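Local coordinates for protein PmoF1 (Methylocystis sp. ATCC 49242, PDB 6P1E) that binds copper(II) through a PCu(A)C domain and probably serves as a copper chaperone in a methane-oxidizing bacterium, at residues B[5-10]-B[111-116]; B[46-51]-B[101-106]; B[51-56]-B[87-92]. All blocks are in the same frame, centred on the assembly; numbering follows the deposited sequence.

Interaction 1 (B[5-10]-B[111-116])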
loop_
_atom_site.group_PDB
_atom_site.type_symbol
_atom_site.label_atom_id
_atom_site.label_comp_id
_atom_site.label_asym_id
_atom_site.label_seq_id
_atom_site.Cartn_x
_atom_site.Cartn_y
_atom_site.Cartn_z
ATOM N N TYR B 5 -9.081 3.224 9.502
ATOM C CA TYR B 5 -9.360 3.393 10.921
ATOM C C TYR B 5 -8.982 4.797 11.362
ATOM O O TYR B 5 -7.881 5.270 11.087
ATOM C CB TYR B 5 -8.606 2.344 11.736
ATOM C CG TYR B 5 -8.949 0.936 11.320
ATOM C CD1 TYR B 5 -9.961 0.233 11.956
ATOM C CD2 TYR B 5 -8.270 0.313 10.282
ATOM C CE1 TYR B 5 -10.285 -1.054 11.573
ATOM C CE2 TYR B 5 -8.587 -0.973 9.891
ATOM C CZ TYR B 5 -9.594 -1.652 10.542
ATOM O OH TYR B 5 -9.916 -2.934 10.159
ATOM N N ASP B 6 -9.903 5.450 12.061
ATOM C CA ASP B 6 -9.679 6.800 12.559
ATOM C C ASP B 6 -9.359 6.747 14.040
ATOM O O ASP B 6 -9.988 6.001 14.790
ATOM C CB ASP B 6 -10.911 7.680 12.333
ATOM C CG ASP B 6 -11.327 7.747 10.876
ATOM O OD1 ASP B 6 -10.496 8.134 10.032
ATOM O OD2 ASP B 6 -12.490 7.407 10.575
ATOM N N VAL B 7 -8.352 7.509 14.452
ATOM C CA VAL B 7 -8.096 7.726 15.872
ATOM C C VAL B 7 -7.594 9.158 16.061
ATOM O O VAL B 7 -6.613 9.576 15.442
ATOM C CB VAL B 7 -7.089 6.690 16.438
ATOM C CG1 VAL B 7 -5.748 6.744 15.704
ATOM C CG2 VAL B 7 -6.905 6.884 17.939
ATOM N N GLY B 8 -8.287 9.915 16.904
ATOM C CA GLY B 8 -8.045 11.342 16.993
ATOM C C GLY B 8 -8.161 11.951 15.607
ATOM O O GLY B 8 -9.133 11.697 14.892
ATOM N N LYS B 9 -7.160 12.734 15.219
ATOM C CA LYS B 9 -7.123 13.336 13.889
ATOM C C LYS B 9 -6.204 12.558 12.952
ATOM O O LYS B 9 -5.814 13.058 11.896
ATOM C CB LYS B 9 -6.683 14.796 13.977
ATOM C CG LYS B 9 -7.675 15.671 14.722
ATOM C CD LYS B 9 -7.327 17.143 14.606
ATOM C CE LYS B 9 -8.304 18.005 15.390
ATOM N NZ LYS B 9 -9.718 17.789 14.968
ATOM N N LEU B 10 -5.853 11.339 13.352
ATOM C CA LEU B 10 -5.087 10.435 12.502
ATOM C C LEU B 10 -6.012 9.510 11.725
ATOM O O LEU B 10 -7.096 9.160 12.193
ATOM C CB LEU B 10 -4.108 9.588 13.322
ATOM C CG LEU B 10 -3.215 10.311 14.331
ATOM C CD1 LEU B 10 -2.308 9.309 15.032
ATOM C CD2 LEU B 10 -2.399 11.391 13.648
ATOM N N GLY B 111 -3.512 7.878 21.281
ATOM C CA GLY B 111 -3.869 6.685 22.026
ATOM C C GLY B 111 -3.924 5.446 21.154
ATOM O O GLY B 111 -3.269 5.383 20.112
ATOM N N GLU B 112 -4.704 4.460 21.588
ATOM C CA GLU B 112 -4.729 3.149 20.945
ATOM C C GLU B 112 -5.891 3.002 19.961
ATOM O O GLU B 112 -6.969 3.562 20.166
ATOM C CB GLU B 112 -4.804 2.051 22.011
ATOM C CG GLU B 112 -3.669 2.118 23.025
ATOM C CD GLU B 112 -3.616 0.912 23.942
ATOM O OE1 GLU B 112 -4.595 0.142 23.969
ATOM O OE2 GLU B 112 -2.595 0.734 24.640
ATOM N N VAL B 113 -5.654 2.256 18.886
ATOM C CA VAL B 113 -6.710 1.902 17.947
ATOM C C VAL B 113 -6.533 0.446 17.524
ATOM O O VAL B 113 -5.430 0.018 17.185
ATOM C CB VAL B 113 -6.730 2.838 16.709
ATOM C CG1 VAL B 113 -5.404 2.801 15.954
ATOM C CG2 VAL B 113 -7.894 2.479 15.784
ATOM N N VAL B 114 -7.614 -0.323 17.586
ATOM C CA VAL B 114 -7.588 -1.711 17.142
ATOM C C VAL B 114 -7.930 -1.766 15.662
ATOM O O VAL B 114 -8.913 -1.166 15.217
ATOM C CB VAL B 114 -8.568 -2.589 17.938
ATOM C CG1 VAL B 114 -8.570 -4.020 17.408
ATOM C CG2 VAL B 114 -8.211 -2.573 19.416
ATOM N N ILE B 115 -7.119 -2.498 14.907
ATOM C CA ILE B 115 -7.300 -2.610 13.470
ATOM C C ILE B 115 -7.328 -4.070 13.054
ATOM O O ILE B 115 -6.913 -4.948 13.809
ATOM C CB ILE B 115 -6.176 -1.888 12.696
ATOM C CG1 ILE B 115 -4.820 -2.561 12.947
ATOM C CG2 ILE B 115 -6.125 -0.419 13.096
ATOM C CD1 ILE B 115 -3.710 -2.056 12.055
ATOM N N ASP B 116 -7.822 -4.312 11.848
ATOM C CA ASP B 116 -7.761 -5.626 11.235
ATOM C C ASP B 116 -6.938 -5.490 9.964
ATOM O O ASP B 116 -7.381 -4.881 8.990
ATOM C CB ASP B 116 -9.164 -6.159 10.940
ATOM C CG ASP B 116 -9.150 -7.567 10.376
ATOM O OD1 ASP B 116 -8.214 -8.328 10.697
ATOM O OD2 ASP B 116 -10.081 -7.915 9.619
HETATM O O HOH W 1 -8.559 -3.591 7.266
#
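Strand 5-7 runs antiparallel to strand 111-116, their axes 169° apart and 7.7 Å at closest approach, so side chains rather than a backbone ladder join them. Tyr5 makes the largest share of the contact. With CG anti to its carbonyl carbon (chi1 -58°), its ring reaches along residues 114-116, crossing the Ile115 side chain at about a right angle. CG2 of Ile115 sits over one ring face, 3.8 Å from the centroid and displaced toward the rim on the CG and CD2 side, a CH-pi contact. At the far end of the ring the backbone N-H of Asp116 donates to Tyr5 OH over 3.0 Å, with a bent N-H...O angle of 146°. A water accepts from the same hydroxyl and donates to the Asp116 carbonyl O at 2.5 Å, so the phenol tip is tied to one residue by two routes. In the PCu(A)C fold, strands 4-7 and 10-18 form a beta hairpin closed by a type II' turn from Val7 to Leu10, and strand 10-18 lies parallel to strand 111-120. Pro15 of strand 10-18 touches both Tyr5 and Ile115. Nearer the turn, Val7 and Val113 cross obliquely, their CB atoms 3.9 Å apart. Both place CG1 in the crowded position between backbone N and carbonyl carbon, and these two methyls meet at 4.0 Å. The other branch of Val113, CG2, turns to Tyr5 CB at 4.1 Å.

Interaction 2 (B[46-51]-B[101-106]); sequences VKVEKF and LEMTLV
Val46 lies alongside Leu105 on the buried face of an antiparallel ladder, their ends turned the same way, with Val46 CG2 against Leu105 CD2. On that side Met103 crosses Val46 obliquely: its chain bends at chi3 (59°), bringing CE to 3.4 Å from Val46 CG1, tighter than usual for two methyls. On the other face Lys47 runs alongside Thr104, and a bend at chi3 lays its CE 4.0 Å from Thr104 CG2 and also near Val106 CG2. Between these layers Lys47 and Thr104 form a hydrogen-bonded pair, Lys47 N to Thr104 O at 2.9 Å and Thr104 N to Lys47 O at 2.8 Å, both nearly straight and in the carbonyl planes. Past Val48 the chains diverge, and waters take over: two separate waters donate to Glu102 O, one accepting from Glu49 N at 3.1 Å, the other weakly from Lys50 N. Both Leu101 methyls reach across where the chains part. CD1 meets Lys50 CB at 3.7 Å as the two side chains run antiparallel past one another, whereas CD2 touches Val48 CG2 at 3.9 Å and, roughly at right angles to that, Phe51 CE2 at 3.8 Å. Strand 100-107 is thus flanked by strand 41-47 and, through backbone bonds of Met103 and Leu105, by strand 111-120, whose Glu112 forms a salt bridge with Lys47; strand 75-91 packs against the buried face through Val86 and Leu88.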
loop_
_atom_site.group_PDB
_atom_site.type_symbol
_atom_site.label_atom_id
_atom_site.label_comp_id
_atom_site.label_asym_id
_atom_site.label_seq_id
_atom_site.Cartn_x
_atom_site.Cartn_y
_atom_site.Cartn_z
ATOM N N VAL B 46 3.251 -1.398 18.810
ATOM C CA VAL B 46 2.262 -2.239 18.151
ATOM C C VAL B 46 2.090 -3.505 18.976
ATOM O O VAL B 46 3.072 -4.143 19.354
ATOM C CB VAL B 46 2.683 -2.593 16.709
ATOM C CG1 VAL B 46 1.742 -3.629 16.096
ATOM C CG2 VAL B 46 2.734 -1.338 15.848
ATOM N N LYS B 47 0.840 -3.853 19.262
ATOM C CA LYS B 47 0.529 -5.067 20.009
ATOM C C LYS B 47 -0.227 -6.046 19.119
ATOM O O LYS B 47 -1.191 -5.673 18.449
ATOM C CB LYS B 47 -0.290 -4.728 21.256
ATOM C CG LYS B 47 0.454 -3.848 22.252
ATOM C CD LYS B 47 -0.354 -3.607 23.517
ATOM C CE LYS B 47 -1.532 -2.679 23.269
ATOM N NZ LYS B 47 -2.302 -2.417 24.515
ATOM N N VAL B 48 0.216 -7.298 19.121
ATOM C CA VAL B 48 -0.381 -8.327 18.278
ATOM C C VAL B 48 -0.298 -9.678 18.983
ATOM O O VAL B 48 0.768 -10.097 19.432
ATOM C CB VAL B 48 0.299 -8.387 16.888
ATOM C CG1 VAL B 48 1.804 -8.612 17.015
ATOM C CG2 VAL B 48 -0.350 -9.457 16.017
ATOM N N GLU B 49 -1.440 -10.342 19.101
ATOM C CA GLU B 49 -1.525 -11.575 19.868
ATOM C C GLU B 49 -0.932 -12.773 19.127
ATOM O O GLU B 49 -0.374 -13.677 19.750
ATOM C CB GLU B 49 -2.984 -11.867 20.215
ATOM C CG GLU B 49 -3.639 -10.795 21.067
ATOM C CD GLU B 49 -5.076 -11.124 21.418
ATOM O OE1 GLU B 49 -5.469 -12.302 21.285
ATOM O OE2 GLU B 49 -5.814 -10.200 21.823
ATOM N N LYS B 50 -1.050 -12.775 17.802
ATOM C CA LYS B 50 -0.677 -13.942 17.005
ATOM C C LYS B 50 0.820 -13.995 16.690
ATOM O O LYS B 50 1.300 -14.965 16.105
ATOM C CB LYS B 50 -1.475 -13.957 15.700
ATOM C CG LYS B 50 -2.982 -14.139 15.871
ATOM C CD LYS B 50 -3.355 -15.327 16.743
ATOM C CE LYS B 50 -4.860 -15.458 16.852
ATOM N NZ LYS B 50 -5.287 -16.632 17.659
ATOM N N PHE B 51 1.545 -12.947 17.069
ATOM C CA PHE B 51 2.998 -12.911 16.926
ATOM C C PHE B 51 3.632 -12.710 18.296
ATOM O O PHE B 51 2.987 -12.212 19.218
ATOM C CB PHE B 51 3.432 -11.801 15.964
ATOM C CG PHE B 51 3.212 -12.130 14.513
ATOM C CD1 PHE B 51 4.262 -12.568 13.722
ATOM C CD2 PHE B 51 1.960 -12.003 13.940
ATOM C CE1 PHE B 51 4.066 -12.868 12.386
ATOM C CE2 PHE B 51 1.757 -12.305 12.604
ATOM C CZ PHE B 51 2.811 -12.738 11.828
ATOM N N LEU B 101 -5.672 -9.995 10.467
ATOM C CA LEU B 101 -4.829 -10.012 11.652
ATOM C C LEU B 101 -5.195 -8.822 12.514
ATOM O O LEU B 101 -5.025 -7.673 12.110
ATOM C CB LEU B 101 -3.342 -9.977 11.290
ATOM C CG LEU B 101 -2.412 -10.044 12.507
ATOM C CD1 LEU B 101 -2.461 -11.432 13.131
ATOM C CD2 LEU B 101 -0.984 -9.669 12.146
ATOM N N GLU B 102 -5.693 -9.107 13.710
ATOM C CA GLU B 102 -6.033 -8.057 14.650
ATOM C C GLU B 102 -4.766 -7.522 15.287
ATOM O O GLU B 102 -3.911 -8.288 15.736
ATOM C CB GLU B 102 -6.993 -8.568 15.724
ATOM C CG GLU B 102 -7.409 -7.503 16.723
ATOM C CD GLU B 102 -8.520 -7.971 17.642
ATOM O OE1 GLU B 102 -8.230 -8.742 18.582
ATOM O OE2 GLU B 102 -9.682 -7.565 17.427
ATOM N N MET B 103 -4.652 -6.200 15.318
ATOM C CA MET B 103 -3.499 -5.534 15.898
ATOM C C MET B 103 -3.979 -4.295 16.627
ATOM O O MET B 103 -5.037 -3.753 16.308
ATOM C CB MET B 103 -2.482 -5.139 14.820
ATOM C CG MET B 103 -2.089 -6.249 13.859
ATOM S SD MET B 103 -1.159 -5.623 12.443
ATOM C CE MET B 103 0.250 -4.868 13.249
ATOM N N THR B 104 -3.188 -3.838 17.590
ATOM C CA THR B 104 -3.448 -2.570 18.246
ATOM C C THR B 104 -2.270 -1.651 17.984
ATOM O O THR B 104 -1.133 -1.969 18.327
ATOM C CB THR B 104 -3.656 -2.734 19.766
ATOM O OG1 THR B 104 -4.721 -3.661 20.013
ATOM C CG2 THR B 104 -3.994 -1.394 20.408
ATOM N N LEU B 105 -2.552 -0.513 17.361
ATOM C CA LEU B 105 -1.539 0.507 17.150
ATOM C C LEU B 105 -1.612 1.493 18.301
ATOM O O LEU B 105 -2.701 1.904 18.700
ATOM C CB LEU B 105 -1.739 1.223 15.812
ATOM C CG LEU B 105 -1.870 0.335 14.572
ATOM C CD1 LEU B 105 -2.075 1.192 13.330
ATOM C CD2 LEU B 105 -0.663 -0.575 14.411
ATOM N N VAL B 106 -0.453 1.864 18.830
ATOM C CA VAL B 106 -0.381 2.778 19.959
ATOM C C VAL B 106 0.321 4.057 19.531
ATOM O O VAL B 106 1.500 4.043 19.176
ATOM C CB VAL B 106 0.366 2.153 21.155
ATOM C CG1 VAL B 106 0.306 3.078 22.364
ATOM C CG2 VAL B 106 -0.219 0.787 21.498
HETATM O O HOH W 2 -3.758 -6.876 19.682
HETATM O O HOH W 3 -3.848 -8.576 18.404
HETATM O O HOH W 4 -3.356 -10.823 16.415
#

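Interaction 3 (B[51-56]-B[87-92]); sequences FGSAVI and ALLDAK
The Phe51 ring has Leu88 CB over one face, 3.8 Å from the centroid and 16° off the normal, a CH-pi contact offset toward the CD1-CE1 side, and the carbonyl group of Leu89 at its edge. Ala91 CB adds a methyl contact to CE1 at 3.6 Å. This packing lies beside a classic beta bulge in the antiparallel pairing of strands 51-57 and 75-91, where two residues, Gly52 and Ser53, stand opposite the single Leu89, and the chain bends sharply at Gly52. The N-H of Gly52 donates to Leu89 O at 2.9 Å, though bent to 130°, and weakly to Asp90 O. A side chain at Gly52 would clash with Asp90 CB, so the close approach of the chains here depends on its absence. Leu89 N donating to Ser53 O completes the bulge; beyond it Val55 and Ala87 exchange two bonds of 2.8 Å, N to O each way. Ala54 sits on the same face as Leu88, with CB against Leu88 CD2 at 3.7 Å; on the other face Leu89 CD1 lies near Val55 CG2 and Ser53 OG. An alanine at Phe51 would remove the ring that meets Leu88 CB and Ala91 CB, and would probably loosen the buried packing beside the bulge. Ala27 of strand 27-35 and Leu95 of a loop also touch the ring. At the strand end Lys92 curls back with its last torsion bent (chi4 62°), so that NZ hydrogen-bonds Glu49 O and comes to 3.1 Å from Phe51 O.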
loop_
_atom_site.group_PDB
_atom_site.type_symbol
_atom_site.label_atom_id
_atom_site.label_comp_id
_atom_site.label_asym_id
_atom_site.label_seq_id
_atom_site.Cartn_x
_atom_site.Cartn_y
_atom_site.Cartn_z
ATOM N N PHE B 51 1.545 -12.947 17.069
ATOM C CA PHE B 51 2.998 -12.911 16.926
ATOM C C PHE B 51 3.632 -12.710 18.296
ATOM O O PHE B 51 2.987 -12.212 19.218
ATOM C CB PHE B 51 3.432 -11.801 15.964
ATOM C CG PHE B 51 3.212 -12.130 14.513
ATOM C CD1 PHE B 51 4.262 -12.568 13.722
ATOM C CD2 PHE B 51 1.960 -12.003 13.940
ATOM C CE1 PHE B 51 4.066 -12.868 12.386
ATOM C CE2 PHE B 51 1.757 -12.305 12.604
ATOM C CZ PHE B 51 2.811 -12.738 11.828
ATOM N N GLY B 52 4.895 -13.092 18.426
ATOM C CA GLY B 52 5.600 -12.961 19.687
ATOM C C GLY B 52 5.783 -11.512 20.111
ATOM O O GLY B 52 5.623 -11.165 21.277
ATOM N N SER B 53 6.145 -10.668 19.151
ATOM C CA SER B 53 6.398 -9.254 19.404
ATOM C C SER B 53 6.336 -8.468 18.103
ATOM O O SER B 53 6.357 -9.047 17.015
ATOM C CB SER B 53 7.768 -9.057 20.064
ATOM O OG SER B 53 8.821 -9.407 19.180
ATOM N N ALA B 54 6.280 -7.146 18.232
ATOM C CA ALA B 54 6.290 -6.247 17.086
ATOM C C ALA B 54 7.330 -5.155 17.303
ATOM O O ALA B 54 7.368 -4.528 18.362
ATOM C CB ALA B 54 4.917 -5.648 16.872
ATOM N N VAL B 55 8.170 -4.936 16.295
ATOM C CA VAL B 55 9.243 -3.949 16.372
ATOM C C VAL B 55 9.065 -2.910 15.273
ATOM O O VAL B 55 9.026 -3.244 14.088
ATOM C CB VAL B 55 10.633 -4.611 16.244
ATOM C CG1 VAL B 55 11.738 -3.560 16.220
ATOM C CG2 VAL B 55 10.858 -5.587 17.389
ATOM N N ILE B 56 8.957 -1.648 15.671
ATOM C CA ILE B 56 8.764 -0.574 14.712
ATOM C C ILE B 56 10.105 -0.133 14.142
ATOM O O ILE B 56 11.057 0.115 14.876
ATOM C CB ILE B 56 8.052 0.632 15.354
ATOM C CG1 ILE B 56 6.785 0.163 16.079
ATOM C CG2 ILE B 56 7.716 1.675 14.292
ATOM C CD1 ILE B 56 6.064 1.248 16.840
ATOM N N ALA B 87 8.039 -4.718 11.947
ATOM C CA ALA B 87 8.391 -6.126 11.882
ATOM C C ALA B 87 7.562 -6.915 12.880
ATOM O O ALA B 87 7.501 -6.564 14.057
ATOM C CB ALA B 87 9.877 -6.318 12.155
ATOM N N LEU B 88 6.911 -7.967 12.393
ATOM C CA LEU B 88 6.146 -8.880 13.238
ATOM C C LEU B 88 6.933 -10.181 13.369
ATOM O O LEU B 88 7.090 -10.911 12.394
ATOM C CB LEU B 88 4.760 -9.139 12.645
ATOM C CG LEU B 88 3.904 -7.901 12.361
ATOM C CD1 LEU B 88 2.545 -8.309 11.814
ATOM C CD2 LEU B 88 3.738 -7.041 13.604
ATOM N N LEU B 89 7.439 -10.456 14.566
ATOM C CA LEU B 89 8.345 -11.582 14.775
ATOM C C LEU B 89 7.640 -12.765 15.455
ATOM O O LEU B 89 6.721 -12.580 16.251
ATOM C CB LEU B 89 9.549 -11.121 15.603
ATOM C CG LEU B 89 10.215 -9.816 15.153
ATOM C CD1 LEU B 89 11.322 -9.420 16.118
ATOM C CD2 LEU B 89 10.755 -9.977 13.743
ATOM N N ASP B 90 8.079 -13.975 15.120
ATOM C CA ASP B 90 7.629 -15.198 15.788
ATOM C C ASP B 90 6.126 -15.464 15.689
ATOM O O ASP B 90 5.424 -15.491 16.703
ATOM C CB ASP B 90 8.029 -15.158 17.267
ATOM C CG ASP B 90 9.522 -14.987 17.462
ATOM O OD1 ASP B 90 10.300 -15.565 16.676
ATOM O OD2 ASP B 90 9.919 -14.269 18.403
ATOM N N ALA B 91 5.636 -15.634 14.465
ATOM C CA ALA B 91 4.280 -16.125 14.223
ATOM C C ALA B 91 3.966 -17.376 15.046
ATOM O O ALA B 91 4.776 -18.299 15.118
ATOM C CB ALA B 91 4.085 -16.413 12.743
ATOM N N LYS B 92 2.789 -17.396 15.666
ATOM C CA LYS B 92 2.352 -18.532 16.475
ATOM C C LYS B 92 1.777 -19.635 15.586
ATOM O O LYS B 92 1.767 -20.810 15.961
ATOM C CB LYS B 92 1.321 -18.088 17.513
ATOM C CG LYS B 92 1.890 -17.158 18.575
ATOM C CD LYS B 92 0.816 -16.690 19.541
ATOM C CE LYS B 92 1.420 -16.131 20.820
ATOM N NZ LYS B 92 2.269 -14.932 20.570
#

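Overall arrangement
The three contacts follow one another across the same mixed sheet. Interactions 1 and 2, with centres about 13 Å apart, are joined by the pairing of strands 100-107 and 111-120: Ile115 N lies 2.8 Å from Met103 O, and Leu105 N lies 2.9 Å from Val113 O. Interactions 2 and 3, with centres about 9 Å apart, share Phe51 and meet again where Leu101 CD2 packs on Leu88 CD1 at 3.8 Å. Interactions 1 and 3 do not touch. Along the chain, 3 nests inside 2 and 2 inside 1. The Tyr5 side chain lies about 11 Å and that of Leu105 about 13 Å from a bound copper, so neither is a ligand; Glu13 and His34 bind copper.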